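Local coordinates for protein FLUORESCENT IN BLUE LIGHT, chloroplastic (Arabidopsis thaliana, PDB 4YVO) that negatively regulates tetrapyrrole and chlorophyll biosynthesis in chloroplasts, probably by repressing glutamyl-tRNA reductase, with which its TPR domain mediates complex formation, at residues F75-L79 and A94-L98; L98-Q103 and Q113-M117. All blocks are in the same frame, centred on the assembly; numbering follows the deposited sequence.

Contact 1. Residues F75-L79 and A94-L98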
# COMPACT_ATOMS: atom_id res chain seq x y z
N PHE A 75 1.76 7.59 -7.63
CA PHE A 75 1.19 6.28 -7.33
C PHE A 75 -0.27 6.18 -7.77
O PHE A 75 -0.75 5.10 -8.13
CB PHE A 75 1.31 5.96 -5.83
CG PHE A 75 2.70 5.63 -5.38
CD1 PHE A 75 3.41 4.59 -5.96
CD2 PHE A 75 3.29 6.32 -4.33
CE1 PHE A 75 4.68 4.26 -5.52
CE2 PHE A 75 4.56 6.00 -3.88
CZ PHE A 75 5.26 4.97 -4.48
N LYS A 76 -0.99 7.30 -7.75
CA LYS A 76 -2.39 7.32 -8.18
C LYS A 76 -2.47 7.05 -9.68
O LYS A 76 -3.35 6.33 -10.13
CB LYS A 76 -3.05 8.65 -7.82
CG LYS A 76 -4.58 8.64 -7.86
CD LYS A 76 -5.15 7.78 -6.72
CE LYS A 76 -6.65 8.01 -6.49
NZ LYS A 76 -7.03 9.36 -5.92
N ILE A 77 -1.55 7.63 -10.45
CA ILE A 77 -1.45 7.32 -11.88
C ILE A 77 -1.08 5.86 -12.09
O ILE A 77 -1.67 5.17 -12.93
CB ILE A 77 -0.42 8.23 -12.59
CG1 ILE A 77 -0.90 9.69 -12.54
CG2 ILE A 77 -0.19 7.79 -14.04
CD1 ILE A 77 0.14 10.68 -13.01
N ALA A 78 -0.13 5.37 -11.31
CA ALA A 78 0.28 3.97 -11.41
C ALA A 78 -0.91 3.05 -11.14
O ALA A 78 -1.10 2.05 -11.83
CB ALA A 78 1.42 3.67 -10.44
N LEU A 79 -1.73 3.40 -10.15
CA LEU A 79 -2.90 2.60 -9.82
C LEU A 79 -3.88 2.54 -10.98
O LEU A 79 -4.38 1.47 -11.33
CB LEU A 79 -3.61 3.16 -8.58
CG LEU A 79 -4.74 2.27 -8.04
CD1 LEU A 79 -4.16 1.07 -7.32
CD2 LEU A 79 -5.65 3.07 -7.11
N ALA A 94 1.20 -0.07 -6.42
CA ALA A 94 0.66 1.28 -6.43
C ALA A 94 -0.16 1.55 -5.17
O ALA A 94 -0.03 2.62 -4.56
CB ALA A 94 -0.17 1.52 -7.69
N ALA A 95 -0.97 0.58 -4.77
CA ALA A 95 -1.80 0.73 -3.58
C ALA A 95 -0.94 0.88 -2.33
O ALA A 95 -1.24 1.70 -1.47
CB ALA A 95 -2.76 -0.45 -3.44
N ARG A 96 0.12 0.09 -2.22
CA ARG A 96 1.05 0.23 -1.10
C ARG A 96 1.68 1.62 -1.08
O ARG A 96 1.81 2.23 -0.02
CB ARG A 96 2.14 -0.83 -1.17
CG ARG A 96 3.27 -0.60 -0.17
CD ARG A 96 4.27 -1.74 -0.17
NE ARG A 96 4.77 -2.00 -1.52
CZ ARG A 96 5.19 -3.18 -1.94
NH1 ARG A 96 5.19 -4.23 -1.11
NH2 ARG A 96 5.62 -3.33 -3.18
N GLY A 97 2.08 2.10 -2.25
CA GLY A 97 2.67 3.43 -2.35
C GLY A 97 1.70 4.50 -1.91
O GLY A 97 2.07 5.44 -1.20
N LEU A 98 0.45 4.38 -2.34
CA LEU A 98 -0.59 5.32 -1.90
C LEU A 98 -0.76 5.28 -0.38
O LEU A 98 -0.80 6.33 0.27
CB LEU A 98 -1.92 5.01 -2.60
CG LEU A 98 -1.93 5.38 -4.08
CD1 LEU A 98 -3.08 4.72 -4.83
CD2 LEU A 98 -1.97 6.90 -4.25
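Phe75 lies flat over the backbone of Gly97, whose CA stands 3.4 Å from the ring centroid and 8° off the ring normal. This CH-pi contact needs a residue without a side chain, which lets the ring lie directly on the backbone. The phenyl is carried there by a first torsion that turns CG away from its own carbonyl carbon, beside the backbone N (chi1 -73°), while Phe75 CB meets Leu98 CG at 3.7 Å. Leu98 spreads its two methyls along the partner helix. Leu98 CD1 lies 3.8 Å from Leu79 CD2, where the two leucines cross at about a right angle, and CD2 reaches the backbone N of Lys76. Ala94 sits where the helices come closest, opposite Leu79, its CB 3.5 Å from Leu79 N and 3.8 Å from Ala78 CB; a small methyl suits segment axes that approach to 8.4 Å. Further out, Leu56 of helix 48-64 packs on Phe75 and Ala78, and Tyr114 of helix 108-125 on Leu79 and Leu98. Lys76 lays its aliphatic chain near Leu98, and its NZ is hydrogen-bonded to Tyr72 OH. With no hydrogen bond between the segments, shape complementarity and burial of apolar surface hold this antiparallel pair together.

Contact 2. Residues L98-Q103 and Q113-M117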
# COMPACT_ATOMS: atom_id res chain seq x y z
N LEU A 98 0.45 4.38 -2.34
CA LEU A 98 -0.59 5.32 -1.90
C LEU A 98 -0.76 5.28 -0.38
O LEU A 98 -0.80 6.33 0.27
CB LEU A 98 -1.92 5.01 -2.60
CG LEU A 98 -1.93 5.38 -4.08
CD1 LEU A 98 -3.08 4.72 -4.83
CD2 LEU A 98 -1.97 6.90 -4.25
N GLY A 99 -0.85 4.08 0.18
CA GLY A 99 -1.00 3.93 1.62
C GLY A 99 0.16 4.55 2.37
O GLY A 99 -0.05 5.27 3.35
N ALA A 100 1.38 4.30 1.91
CA ALA A 100 2.56 4.87 2.56
C ALA A 100 2.57 6.40 2.44
O ALA A 100 2.90 7.11 3.40
CB ALA A 100 3.84 4.27 1.98
N SER A 101 2.20 6.91 1.27
CA SER A 101 2.15 8.35 1.05
C SER A 101 1.14 9.01 1.99
O SER A 101 1.39 10.09 2.54
CB SER A 101 1.76 8.66 -0.40
OG SER A 101 2.73 8.16 -1.30
N LEU A 102 0.00 8.36 2.17
CA LEU A 102 -1.04 8.88 3.04
C LEU A 102 -0.62 8.82 4.52
O LEU A 102 -0.90 9.75 5.28
CB LEU A 102 -2.36 8.16 2.79
CG LEU A 102 -2.98 8.52 1.44
CD1 LEU A 102 -3.98 7.44 1.04
CD2 LEU A 102 -3.63 9.89 1.49
N GLN A 103 0.06 7.75 4.91
CA GLN A 103 0.62 7.68 6.26
C GLN A 103 1.56 8.84 6.55
O GLN A 103 1.49 9.44 7.63
CB GLN A 103 1.37 6.37 6.49
CG GLN A 103 0.48 5.18 6.70
CD GLN A 103 1.29 3.90 6.81
OE1 GLN A 103 1.53 3.21 5.82
NE2 GLN A 103 1.77 3.61 8.02
N GLN A 113 -7.54 2.41 3.60
CA GLN A 113 -8.26 2.07 2.37
C GLN A 113 -7.32 1.45 1.33
O GLN A 113 -7.63 0.44 0.71
CB GLN A 113 -8.95 3.31 1.77
CG GLN A 113 -9.54 3.08 0.39
CD GLN A 113 -10.02 4.35 -0.28
OE1 GLN A 113 -10.10 5.41 0.35
NE2 GLN A 113 -10.34 4.26 -1.57
N TYR A 114 -6.15 2.06 1.16
CA TYR A 114 -5.22 1.58 0.13
C TYR A 114 -4.42 0.35 0.54
O TYR A 114 -4.26 -0.57 -0.25
CB TYR A 114 -4.34 2.72 -0.39
CG TYR A 114 -5.16 3.62 -1.30
CD1 TYR A 114 -5.52 3.21 -2.58
CD2 TYR A 114 -5.63 4.85 -0.86
CE1 TYR A 114 -6.29 4.00 -3.40
CE2 TYR A 114 -6.41 5.65 -1.68
CZ TYR A 114 -6.74 5.21 -2.95
OH TYR A 114 -7.51 6.00 -3.78
N HIS A 115 -3.94 0.31 1.78
CA HIS A 115 -3.31 -0.92 2.24
C HIS A 115 -4.29 -2.10 2.21
O HIS A 115 -3.90 -3.24 1.95
CB HIS A 115 -2.72 -0.77 3.65
CG HIS A 115 -1.56 0.17 3.71
ND1 HIS A 115 -0.40 -0.00 2.98
CD2 HIS A 115 -1.38 1.31 4.44
CE1 HIS A 115 0.43 0.97 3.25
NE2 HIS A 115 -0.12 1.78 4.12
N SER A 116 -5.57 -1.82 2.47
CA SER A 116 -6.58 -2.87 2.43
C SER A 116 -6.75 -3.43 1.03
O SER A 116 -7.07 -4.60 0.87
CB SER A 116 -7.92 -2.38 2.98
OG SER A 116 -7.80 -2.10 4.36
N MET A 117 -6.51 -2.60 0.01
CA MET A 117 -6.56 -3.07 -1.37
C MET A 117 -5.50 -4.13 -1.63
O MET A 117 -5.74 -5.07 -2.38
CB MET A 117 -6.35 -1.93 -2.36
CG MET A 117 -7.52 -1.02 -2.53
SD MET A 117 -7.10 0.20 -3.77
CE MET A 117 -6.69 -0.84 -5.16
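The two antiparallel helices of the second TPR motif pack here, and Tyr114 and His115 of the later helix straddle Gly99 of the earlier one. Gly99 and Tyr114 bring their CA atoms to 5.1 Å, and Gly99 CA lies over one face of the His115 imidazole, 3.7 Å from its centroid. Glycine suits this spot because its bare CA lets the imidazole lie close to the helix backbone. At the edge of the same ring, His115 NE2 donates to Gln103 OE1 over 2.8 Å. The bond is bent, with an N-H...O angle of 142°; the donor sits above the carbonyl plane, and the amide and imidazole planes stand 84° apart. It satisfies NE2 of a buried histidine and, with Gly99 packed on the face, helps set the ring's rotation; Gln103 reaches it with an extended chain. On the other flank, Leu98 CD1 rides over a face of the Tyr114 ring, 3.6 Å from CE1, and Leu102 CD1 comes equally close to Tyr114 CD2, both supporting the ring from one side, Leu102 obliquely. Beyond the pair, Ala137 of helix 131-144 touches both Gln103 and His115, while Tyr114 turns to Lys76 of helix 68-84, so the contact lies between those helices.

In the fold
From the N terminus, helix 48-64 leads into helix 68-84, which turns back through a short loop into helix 88-104; contact 1 closes that hairpin and joins TPR 1 to TPR 2. The chain then turns again into helix 108-125, and contact 2 closes this second hairpin within TPR 2. The two follow in series and neither encloses the other. Helix 88-104 serves both, and Leu98 belongs to each. Centres about 8 Å apart, they also meet directly: Ala95 O packs against Tyr114 CB, and Lys76 CE against Tyr114 OH. Three successive helices thus pack into one continuous core, consistent with the right-handed superhelical stacking of TPR domains.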